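Local structure of arfgap-like finger domain containing protein (Cryptosporidium parvum Iowa II, 2OWA) at residues Gly16-Lys21 and Phe84-Leu89; Thr38-Glu43 and Arg99-Phe104; Leu50-Ala55 and Val90-Gly95. The protein binds zinc through its ArfGap-type finger domain and probably acts as a GTPase activator for the small GTPase Arf. All coordinates share one frame; numbering follows the deposited sequence.

Contact 1: Gly16-Lys21 and Phe84-Leu89; sequences GFVSDK and FTPIQL
F84 and V18 are joined by the one direct hydrogen bond between the two segments. V18 N donates to F84 O at 3.0 Å. The same oxygen also receives a CA-H...O contact from F17 CA. A water completes the link: it donates to V18 O and accepts from F84 N, so the backbone of F84 is tied to V18 at both its polar atoms. The F84 side chain leaves the backbone away from residues 16-21, and its ring makes a T-shaped (edge-to-face) contact with F27 of helix 20-32.

T85 comes next, at the N-cap position of helix 86-94. Its N lies at the edge of the F17 ring, near its plane, 4.0 Å from F17 CD1. T85 N donates to Q88 OE1 at 3.0 Å, above the carbonyl plane of the amide. T85 CA makes a CA-H...O contact with G16 O.

The P86 ring follows. Its CD lies 3.4 Å from G16 O, and its CG packs against V18 CG1 at 3.7 Å as the two side chains slide past each other. V18 CG1 is anti to the carbonyl carbon (chi1 -56°), which sets this branch against the proline.

L89, one turn into the helix, meets V18 tip to tip, L89 CD1 to V18 CG2 at 3.9 Å. The loop leading into helix 20-32 thus packs on the first turn of helix 86-94 in the ArfGap-type domain, away from the zinc site.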
loop_
_atom_site.group_PDB
_atom_site.type_symbol
_atom_site.label_atom_id
_atom_site.label_comp_id
_atom_site.label_asym_id
_atom_site.label_seq_id
_atom_site.Cartn_x
_atom_site.Cartn_y
_atom_site.Cartn_z
ATOM N N GLY A 16 -6.768 13.612 13.847
ATOM C CA GLY A 16 -6.311 13.925 12.495
ATOM C C GLY A 16 -6.830 12.957 11.439
ATOM O O GLY A 16 -6.336 12.948 10.314
ATOM N N PHE A 17 -7.854 12.181 11.808
ATOM C CA PHE A 17 -8.386 11.091 10.968
ATOM C C PHE A 17 -9.623 11.520 10.179
ATOM O O PHE A 17 -10.492 12.172 10.717
ATOM C CB PHE A 17 -8.816 9.904 11.821
ATOM C CG PHE A 17 -7.689 9.198 12.502
ATOM C CD1 PHE A 17 -6.563 8.803 11.787
ATOM C CD2 PHE A 17 -7.772 8.895 13.864
ATOM C CE1 PHE A 17 -5.531 8.119 12.408
ATOM C CE2 PHE A 17 -6.762 8.215 14.492
ATOM C CZ PHE A 17 -5.637 7.832 13.784
ATOM N N VAL A 18 -9.682 11.142 8.908
ATOM C CA VAL A 18 -10.924 11.285 8.137
ATOM C C VAL A 18 -12.033 10.410 8.738
ATOM O O VAL A 18 -11.738 9.447 9.465
ATOM C CB VAL A 18 -10.737 10.998 6.626
ATOM C CG1 VAL A 18 -9.655 11.889 6.037
ATOM C CG2 VAL A 18 -10.422 9.495 6.339
ATOM N N SER A 19 -13.293 10.726 8.424
ATOM C CA SER A 19 -14.443 9.921 8.888
ATOM C C SER A 19 -14.404 8.520 8.308
ATOM O O SER A 19 -13.782 8.302 7.278
ATOM C CB SER A 19 -15.761 10.586 8.487
ATOM O OG SER A 19 -15.797 10.841 7.084
ATOM N N ASP A 20 -15.067 7.563 8.953
ATOM C CA ASP A 20 -15.153 6.203 8.401
ATOM C C ASP A 20 -15.807 6.196 7.024
ATOM O O ASP A 20 -15.556 5.321 6.230
ATOM C CB ASP A 20 -15.955 5.258 9.333
ATOM C CG ASP A 20 -15.200 4.919 10.613
ATOM O OD1 ASP A 20 -13.963 5.061 10.656
ATOM O OD2 ASP A 20 -15.855 4.493 11.590
ATOM N N LYS A 21 -16.648 7.190 6.768
ATOM C CA LYS A 21 -17.476 7.232 5.590
ATOM C C LYS A 21 -16.668 7.774 4.399
ATOM O O LYS A 21 -16.728 7.236 3.296
ATOM C CB LYS A 21 -18.696 8.119 5.891
ATOM C CG LYS A 21 -19.512 8.587 4.691
ATOM C CD LYS A 21 -20.877 9.099 5.148
ATOM C CE LYS A 21 -21.524 9.989 4.093
ATOM N NZ LYS A 21 -20.905 11.358 4.130
ATOM N N PHE A 84 -7.467 6.566 8.954
ATOM C CA PHE A 84 -6.461 7.109 8.035
ATOM C C PHE A 84 -6.430 8.648 8.179
ATOM O O PHE A 84 -7.467 9.234 8.426
ATOM C CB PHE A 84 -6.814 6.702 6.603
ATOM C CG PHE A 84 -6.588 5.236 6.327
ATOM C CD1 PHE A 84 -5.387 4.798 5.773
ATOM C CD2 PHE A 84 -7.564 4.293 6.682
ATOM C CE1 PHE A 84 -5.176 3.406 5.527
ATOM C CE2 PHE A 84 -7.350 2.911 6.464
ATOM C CZ PHE A 84 -6.166 2.482 5.901
ATOM N N THR A 85 -5.252 9.266 8.027
ATOM C CA THR A 85 -5.140 10.699 7.817
ATOM C C THR A 85 -5.359 11.026 6.334
ATOM O O THR A 85 -5.250 10.134 5.467
ATOM C CB THR A 85 -3.791 11.267 8.274
ATOM O OG1 THR A 85 -2.771 10.815 7.379
ATOM C CG2 THR A 85 -3.492 10.857 9.711
ATOM N N PRO A 86 -5.702 12.293 6.035
ATOM C CA PRO A 86 -5.959 12.687 4.660
ATOM C C PRO A 86 -4.734 12.487 3.742
ATOM O O PRO A 86 -4.889 12.044 2.609
ATOM C CB PRO A 86 -6.336 14.183 4.780
ATOM C CG PRO A 86 -6.845 14.328 6.192
ATOM C CD PRO A 86 -5.891 13.421 6.968
ATOM N N ILE A 87 -3.523 12.731 4.239
ATOM C CA ILE A 87 -2.347 12.554 3.375
ATOM C C ILE A 87 -2.095 11.059 3.042
ATOM O O ILE A 87 -1.509 10.736 2.018
ATOM C CB ILE A 87 -1.063 13.210 3.929
ATOM C CG1 ILE A 87 0.009 13.245 2.816
ATOM C CG2 ILE A 87 -0.568 12.500 5.258
ATOM C CD1 ILE A 87 1.321 13.860 3.247
ATOM N N GLN A 88 -2.543 10.155 3.909
ATOM C CA GLN A 88 -2.347 8.728 3.683
ATOM C C GLN A 88 -3.291 8.265 2.564
ATOM O O GLN A 88 -2.988 7.306 1.851
ATOM C CB GLN A 88 -2.616 7.918 4.958
ATOM C CG GLN A 88 -1.577 8.143 6.133
ATOM C CD GLN A 88 -2.012 7.453 7.400
ATOM O OE1 GLN A 88 -3.191 7.130 7.570
ATOM N NE2 GLN A 88 -1.055 7.224 8.319
ATOM N N LEU A 89 -4.450 8.916 2.443
ATOM C CA LEU A 89 -5.352 8.621 1.349
ATOM C C LEU A 89 -4.754 9.053 0.035
ATOM O O LEU A 89 -4.757 8.276 -0.939
ATOM C CB LEU A 89 -6.748 9.212 1.572
ATOM C CG LEU A 89 -7.478 8.830 2.865
ATOM C CD1 LEU A 89 -8.933 9.317 2.708
ATOM C CD2 LEU A 89 -7.445 7.261 3.077
HETATM O O HOH W 1 -10.506 7.172 9.041
#

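Contact 2: Thr38-Glu43 and Arg99-Phe104; sequences TCFDCE and RARNYF. With ZN (zinc ion), chain C.
R101 reaches from helix 97-107 alongside F40 to the backbone of a zinc-binding loop, yet its grip there is partly indirect. R101 NH2 gives only a weak hydrogen bond to T38 O, at 3.3 Å. R101 NE donates to a water at 2.9 Å, and that water donates to F40 O. The stronger polar partner is E35, which forms a salt bridge with R101 NH1.

The arginine chain is extended from CG to NE. It slides past the F40 side chain in the opposite direction, with ring and guanidinium planes 20° apart. R101 CG lies 3.6 Å from F40 CE1, while R101 N sits at the ring edge, in plane.

With CG anti to the backbone N (chi1 -170°), F40 brings its ring to the helix, where CE1 meets A100 CB at 3.5 Å and F40 CZ meets F104 CD2 at 3.8 Å. The F40 and F104 side chains cross at about a right angle.

On the loop, C39 SG accepts from C42 N and, weakly, from D41 N. C39 SG and C42 SG each bind zinc at 2.4 Å, and C59 and C62 complete the site. This is the CxxC half of the Cys4 zinc finger of an ArfGap domain, packed on helix 97-107.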
loop_
_atom_site.group_PDB
_atom_site.type_symbol
_atom_site.label_atom_id
_atom_site.label_comp_id
_atom_site.label_asym_id
_atom_site.label_seq_id
_atom_site.Cartn_x
_atom_site.Cartn_y
_atom_site.Cartn_z
ATOM N N THR A 38 -6.003 -7.682 -7.015
ATOM C CA THR A 38 -5.277 -8.865 -6.645
ATOM C C THR A 38 -4.163 -8.447 -5.647
ATOM O O THR A 38 -3.601 -7.379 -5.776
ATOM C CB THR A 38 -4.735 -9.500 -7.922
ATOM O OG1 THR A 38 -3.957 -10.645 -7.595
ATOM C CG2 THR A 38 -3.872 -8.532 -8.688
ATOM N N CYS A 39 -3.882 -9.267 -4.639
ATOM C CA CYS A 39 -2.869 -8.915 -3.617
ATOM C C CYS A 39 -1.507 -8.682 -4.272
ATOM O O CYS A 39 -1.107 -9.438 -5.158
ATOM C CB CYS A 39 -2.765 -10.025 -2.591
ATOM S SG CYS A 39 -1.347 -10.004 -1.508
ATOM N N PHE A 40 -0.794 -7.656 -3.824
ATOM C CA PHE A 40 0.521 -7.335 -4.395
ATOM C C PHE A 40 1.522 -8.497 -4.237
ATOM O O PHE A 40 2.382 -8.694 -5.104
ATOM C CB PHE A 40 1.103 -6.049 -3.764
ATOM C CG PHE A 40 2.340 -5.539 -4.466
ATOM C CD1 PHE A 40 2.241 -4.903 -5.704
ATOM C CD2 PHE A 40 3.588 -5.678 -3.885
ATOM C CE1 PHE A 40 3.391 -4.432 -6.380
ATOM C CE2 PHE A 40 4.755 -5.193 -4.564
ATOM C CZ PHE A 40 4.619 -4.576 -5.814
ATOM N N ASP A 41 1.433 -9.238 -3.134
ATOM C CA ASP A 41 2.398 -10.326 -2.872
ATOM C C ASP A 41 2.014 -11.686 -3.467
ATOM O O ASP A 41 2.878 -12.379 -4.033
ATOM C CB ASP A 41 2.621 -10.513 -1.366
ATOM C CG ASP A 41 3.281 -9.314 -0.711
ATOM O OD1 ASP A 41 3.438 -8.269 -1.394
ATOM O OD2 ASP A 41 3.635 -9.435 0.494
ATOM N N CYS A 42 0.740 -12.080 -3.350
ATOM C CA CYS A 42 0.362 -13.439 -3.719
ATOM C C CYS A 42 -0.777 -13.567 -4.726
ATOM O O CYS A 42 -1.187 -14.680 -5.051
ATOM C CB CYS A 42 0.010 -14.229 -2.471
ATOM S SG CYS A 42 -1.659 -13.934 -1.896
ATOM N N GLU A 43 -1.319 -12.444 -5.172
ATOM C CA GLU A 43 -2.406 -12.431 -6.144
ATOM C C GLU A 43 -3.800 -12.996 -5.698
ATOM O O GLU A 43 -4.706 -13.124 -6.534
ATOM C CB GLU A 43 -1.935 -12.989 -7.512
ATOM C CG GLU A 43 -0.608 -12.345 -8.020
ATOM C CD GLU A 43 -0.215 -12.732 -9.432
ATOM O OE1 GLU A 43 -0.122 -13.946 -9.750
ATOM O OE2 GLU A 43 0.041 -11.811 -10.250
ATOM N N ARG A 99 1.447 0.878 -10.306
ATOM C CA ARG A 99 2.675 1.671 -10.221
ATOM C C ARG A 99 3.860 0.938 -9.526
ATOM O O ARG A 99 5.012 1.024 -9.998
ATOM C CB ARG A 99 2.385 2.979 -9.487
ATOM C CG ARG A 99 3.530 3.957 -9.564
ATOM C CD ARG A 99 3.151 5.274 -8.999
ATOM N NE ARG A 99 4.089 6.317 -9.423
ATOM C CZ ARG A 99 3.967 7.607 -9.098
ATOM N NH1 ARG A 99 2.936 8.029 -8.369
ATOM N NH2 ARG A 99 4.876 8.479 -9.527
ATOM N N ALA A 100 3.565 0.266 -8.405
ATOM C CA ALA A 100 4.559 -0.512 -7.646
ATOM C C ALA A 100 5.111 -1.728 -8.439
ATOM O O ALA A 100 6.341 -1.897 -8.534
ATOM C CB ALA A 100 4.002 -0.951 -6.265
ATOM N N ARG A 101 4.213 -2.525 -9.031
ATOM C CA ARG A 101 4.595 -3.635 -9.915
ATOM C C ARG A 101 5.484 -3.084 -11.029
ATOM O O ARG A 101 6.511 -3.659 -11.329
ATOM C CB ARG A 101 3.367 -4.322 -10.554
ATOM C CG ARG A 101 2.830 -5.500 -9.766
ATOM C CD ARG A 101 1.387 -5.826 -10.206
ATOM N NE ARG A 101 0.676 -6.607 -9.208
ATOM C CZ ARG A 101 -0.639 -6.537 -9.027
ATOM N NH1 ARG A 101 -1.352 -5.727 -9.807
ATOM N NH2 ARG A 101 -1.239 -7.275 -8.078
ATOM N N ASN A 102 5.113 -1.940 -11.585
ATOM C CA ASN A 102 5.875 -1.387 -12.687
ATOM C C ASN A 102 7.279 -1.029 -12.230
ATOM O O ASN A 102 8.247 -1.388 -12.886
ATOM C CB ASN A 102 5.175 -0.166 -13.341
ATOM C CG ASN A 102 6.096 0.576 -14.340
ATOM O OD1 ASN A 102 6.628 -0.025 -15.262
ATOM N ND2 ASN A 102 6.289 1.872 -14.138
ATOM N N TYR A 103 7.379 -0.314 -11.101
ATOM C CA TYR A 103 8.664 0.066 -10.573
ATOM C C TYR A 103 9.549 -1.157 -10.244
ATOM O O TYR A 103 10.699 -1.228 -10.694
ATOM C CB TYR A 103 8.505 0.963 -9.347
ATOM C CG TYR A 103 9.820 1.292 -8.672
ATOM C CD1 TYR A 103 10.610 2.334 -9.132
ATOM C CD2 TYR A 103 10.288 0.526 -7.589
ATOM C CE1 TYR A 103 11.801 2.640 -8.528
ATOM C CE2 TYR A 103 11.489 0.832 -6.978
ATOM C CZ TYR A 103 12.234 1.880 -7.462
ATOM O OH TYR A 103 13.412 2.191 -6.882
ATOM N N PHE A 104 9.001 -2.082 -9.472
ATOM C CA PHE A 104 9.740 -3.282 -9.015
ATOM C C PHE A 104 10.152 -4.246 -10.137
ATOM O O PHE A 104 11.285 -4.709 -10.135
ATOM C CB PHE A 104 9.042 -3.996 -7.827
ATOM C CG PHE A 104 9.147 -3.230 -6.521
ATOM C CD1 PHE A 104 10.400 -2.946 -5.967
ATOM C CD2 PHE A 104 7.988 -2.785 -5.850
ATOM C CE1 PHE A 104 10.515 -2.207 -4.768
ATOM C CE2 PHE A 104 8.065 -2.071 -4.659
ATOM C CZ PHE A 104 9.344 -1.762 -4.112
HETATM ZN ZN ZN C . -1.409 -12.125 -0.358
HETATM O O HOH W 2 2.096 -8.706 -7.761
#

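Contact 3: Leu50-Ala55 and Val90-Gly95; sequences LSLSFA and VRMDIG
R91 holds two successive carbonyls of the turn after strand 49-51. R91 NH2 donates to S53 O at 2.8 Å in an almost straight bond (177°), with the oxygen in the guanidinium plane. R91 NE donates to L52 O, also at 2.8 Å, from above that carbonyl's plane. A55 N reaches L52 O from the opposite face, so two donors grip this oxygen. With CG anti to the backbone N (chi1 178°) and the chain extended as far as NE, the R91 guanidinium reaches the turn.

M92 fills the other half of the contact. Its chain bends so that SD and CE both lie by A55. M92 SD lies 3.6 Å from A55 CA and 3.7 Å from L52 CD2, and the L52 and M92 side chains cross at about a right angle. M92 CE touches L50 CB at 4.0 Å. A55 CB packs at 3.8 Å on the CA of G95, the first residue to leave helix 86-94.

This joins the central strand of the three-stranded antiparallel sheet, and the turn leading to strand 56-58, to helix 86-94 in the core of the ArfGap-type domain.

Farther out, D133 and K129 of helix 123-135 hold R91, by a salt bridge to NH1 and a hydrogen bond from NH2 to K129 O. S53 OG takes a hydrogen bond from F75 N. F26 and F27 of helix 20-32 lie against M92.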
loop_
_atom_site.group_PDB
_atom_site.type_symbol
_atom_site.label_atom_id
_atom_site.label_comp_id
_atom_site.label_asym_id
_atom_site.label_seq_id
_atom_site.Cartn_x
_atom_site.Cartn_y
_atom_site.Cartn_z
ATOM N N LEU A 50 -3.387 -3.217 3.436
ATOM C CA LEU A 50 -2.465 -2.377 2.691
ATOM C C LEU A 50 -1.106 -2.168 3.414
ATOM O O LEU A 50 -1.008 -2.296 4.632
ATOM C CB LEU A 50 -3.161 -1.049 2.263
ATOM C CG LEU A 50 -3.668 -0.077 3.332
ATOM C CD1 LEU A 50 -2.488 0.789 3.810
ATOM C CD2 LEU A 50 -4.758 0.809 2.751
ATOM N N SER A 51 -0.046 -1.908 2.648
ATOM C CA SER A 51 1.191 -1.356 3.243
ATOM C C SER A 51 1.229 0.106 2.792
ATOM O O SER A 51 1.309 0.379 1.566
ATOM C CB SER A 51 2.439 -2.097 2.750
ATOM O OG SER A 51 3.608 -1.422 3.190
ATOM N N LEU A 52 1.120 1.043 3.741
ATOM C CA LEU A 52 1.177 2.443 3.365
ATOM C C LEU A 52 2.509 2.780 2.718
ATOM O O LEU A 52 2.534 3.540 1.777
ATOM C CB LEU A 52 0.935 3.384 4.544
ATOM C CG LEU A 52 -0.552 3.699 4.741
ATOM C CD1 LEU A 52 -0.772 4.255 6.150
ATOM C CD2 LEU A 52 -1.125 4.643 3.616
ATOM N N SER A 53 3.592 2.158 3.195
ATOM C CA SER A 53 4.981 2.420 2.731
ATOM C C SER A 53 5.130 2.392 1.216
ATOM O O SER A 53 5.712 3.289 0.622
ATOM C CB SER A 53 5.951 1.377 3.339
ATOM O OG SER A 53 5.692 1.193 4.734
ATOM N N PHE A 54 4.598 1.340 0.603
ATOM C CA PHE A 54 4.682 1.150 -0.849
ATOM C C PHE A 54 3.370 1.485 -1.540
ATOM O O PHE A 54 3.249 1.345 -2.745
ATOM C CB PHE A 54 5.134 -0.290 -1.118
ATOM C CG PHE A 54 6.297 -0.684 -0.268
ATOM C CD1 PHE A 54 7.564 -0.111 -0.488
ATOM C CD2 PHE A 54 6.136 -1.590 0.778
ATOM C CE1 PHE A 54 8.654 -0.451 0.322
ATOM C CE2 PHE A 54 7.204 -1.931 1.577
ATOM C CZ PHE A 54 8.455 -1.380 1.353
ATOM N N ALA A 55 2.389 1.948 -0.757
ATOM C CA ALA A 55 1.020 2.130 -1.247
ATOM C C ALA A 55 0.552 0.926 -2.060
ATOM O O ALA A 55 0.076 1.067 -3.178
ATOM C CB ALA A 55 0.899 3.427 -2.067
ATOM N N VAL A 90 -4.194 10.256 0.007
ATOM C CA VAL A 90 -3.559 10.789 -1.220
ATOM C C VAL A 90 -2.458 9.833 -1.662
ATOM O O VAL A 90 -2.287 9.572 -2.865
ATOM C CB VAL A 90 -2.949 12.171 -0.972
ATOM C CG1 VAL A 90 -2.160 12.668 -2.244
ATOM C CG2 VAL A 90 -4.048 13.170 -0.508
ATOM N N ARG A 91 -1.699 9.328 -0.684
ATOM C CA ARG A 91 -0.582 8.426 -0.939
ATOM C C ARG A 91 -1.054 7.146 -1.611
ATOM O O ARG A 91 -0.468 6.724 -2.596
ATOM C CB ARG A 91 0.218 8.097 0.349
ATOM C CG ARG A 91 1.364 7.104 0.096
ATOM C CD ARG A 91 2.128 6.786 1.363
ATOM N NE ARG A 91 3.411 6.127 1.129
ATOM C CZ ARG A 91 4.572 6.775 1.018
ATOM N NH1 ARG A 91 4.612 8.100 1.115
ATOM N NH2 ARG A 91 5.704 6.108 0.841
ATOM N N MET A 92 -2.133 6.550 -1.099
ATOM C CA MET A 92 -2.732 5.395 -1.714
ATOM C C MET A 92 -3.247 5.680 -3.136
ATOM O O MET A 92 -3.205 4.820 -4.002
ATOM C CB MET A 92 -3.867 4.868 -0.822
ATOM C CG MET A 92 -3.401 4.190 0.480
ATOM S SD MET A 92 -2.045 3.009 0.384
ATOM C CE MET A 92 -2.759 1.730 -0.626
ATOM N N ASP A 93 -3.705 6.910 -3.346
ATOM C CA ASP A 93 -4.305 7.344 -4.588
ATOM C C ASP A 93 -3.230 7.466 -5.669
ATOM O O ASP A 93 -3.439 7.000 -6.803
ATOM C CB ASP A 93 -5.018 8.687 -4.381
ATOM C CG ASP A 93 -5.969 9.042 -5.541
ATOM O OD1 ASP A 93 -6.053 8.281 -6.538
ATOM O OD2 ASP A 93 -6.629 10.115 -5.445
ATOM N N ILE A 94 -2.078 8.045 -5.320
ATOM C CA ILE A 94 -0.974 8.194 -6.314
ATOM C C ILE A 94 -0.126 6.933 -6.491
ATOM O O ILE A 94 0.633 6.819 -7.475
ATOM C CB ILE A 94 -0.065 9.419 -6.035
ATOM C CG1 ILE A 94 0.629 9.297 -4.673
ATOM C CG2 ILE A 94 -0.846 10.721 -6.128
ATOM C CD1 ILE A 94 2.038 8.897 -4.759
ATOM N N GLY A 95 -0.257 6.000 -5.545
ATOM C CA GLY A 95 0.425 4.721 -5.618
ATOM C C GLY A 95 -0.433 3.653 -6.287
ATOM O O GLY A 95 -0.904 3.810 -7.413
#

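Contacts 1 and 3 share helix 86-94: contact 1 uses its start and contact 3 its end. Their centres are about 13 Å apart, and they touch where F84 CE1 packs on L50 CD2 and Q88 CD on L52 CD1. Contact 2 uses the next helix, 97-107. Its centre lies about 12 Å from that of contact 3 and about 24 Å from that of contact 1. R99 NH1 probably bonds to I94 O between contacts 2 and 3. Segments 16-21, 38-43 and 50-55 pair with 84-89, 99-104 and 90-95, so along the chain contact 3 lies within contact 2 and contact 1 crosses both. Two successive helices thus connect the N-terminal run-in, sheet and zinc loop.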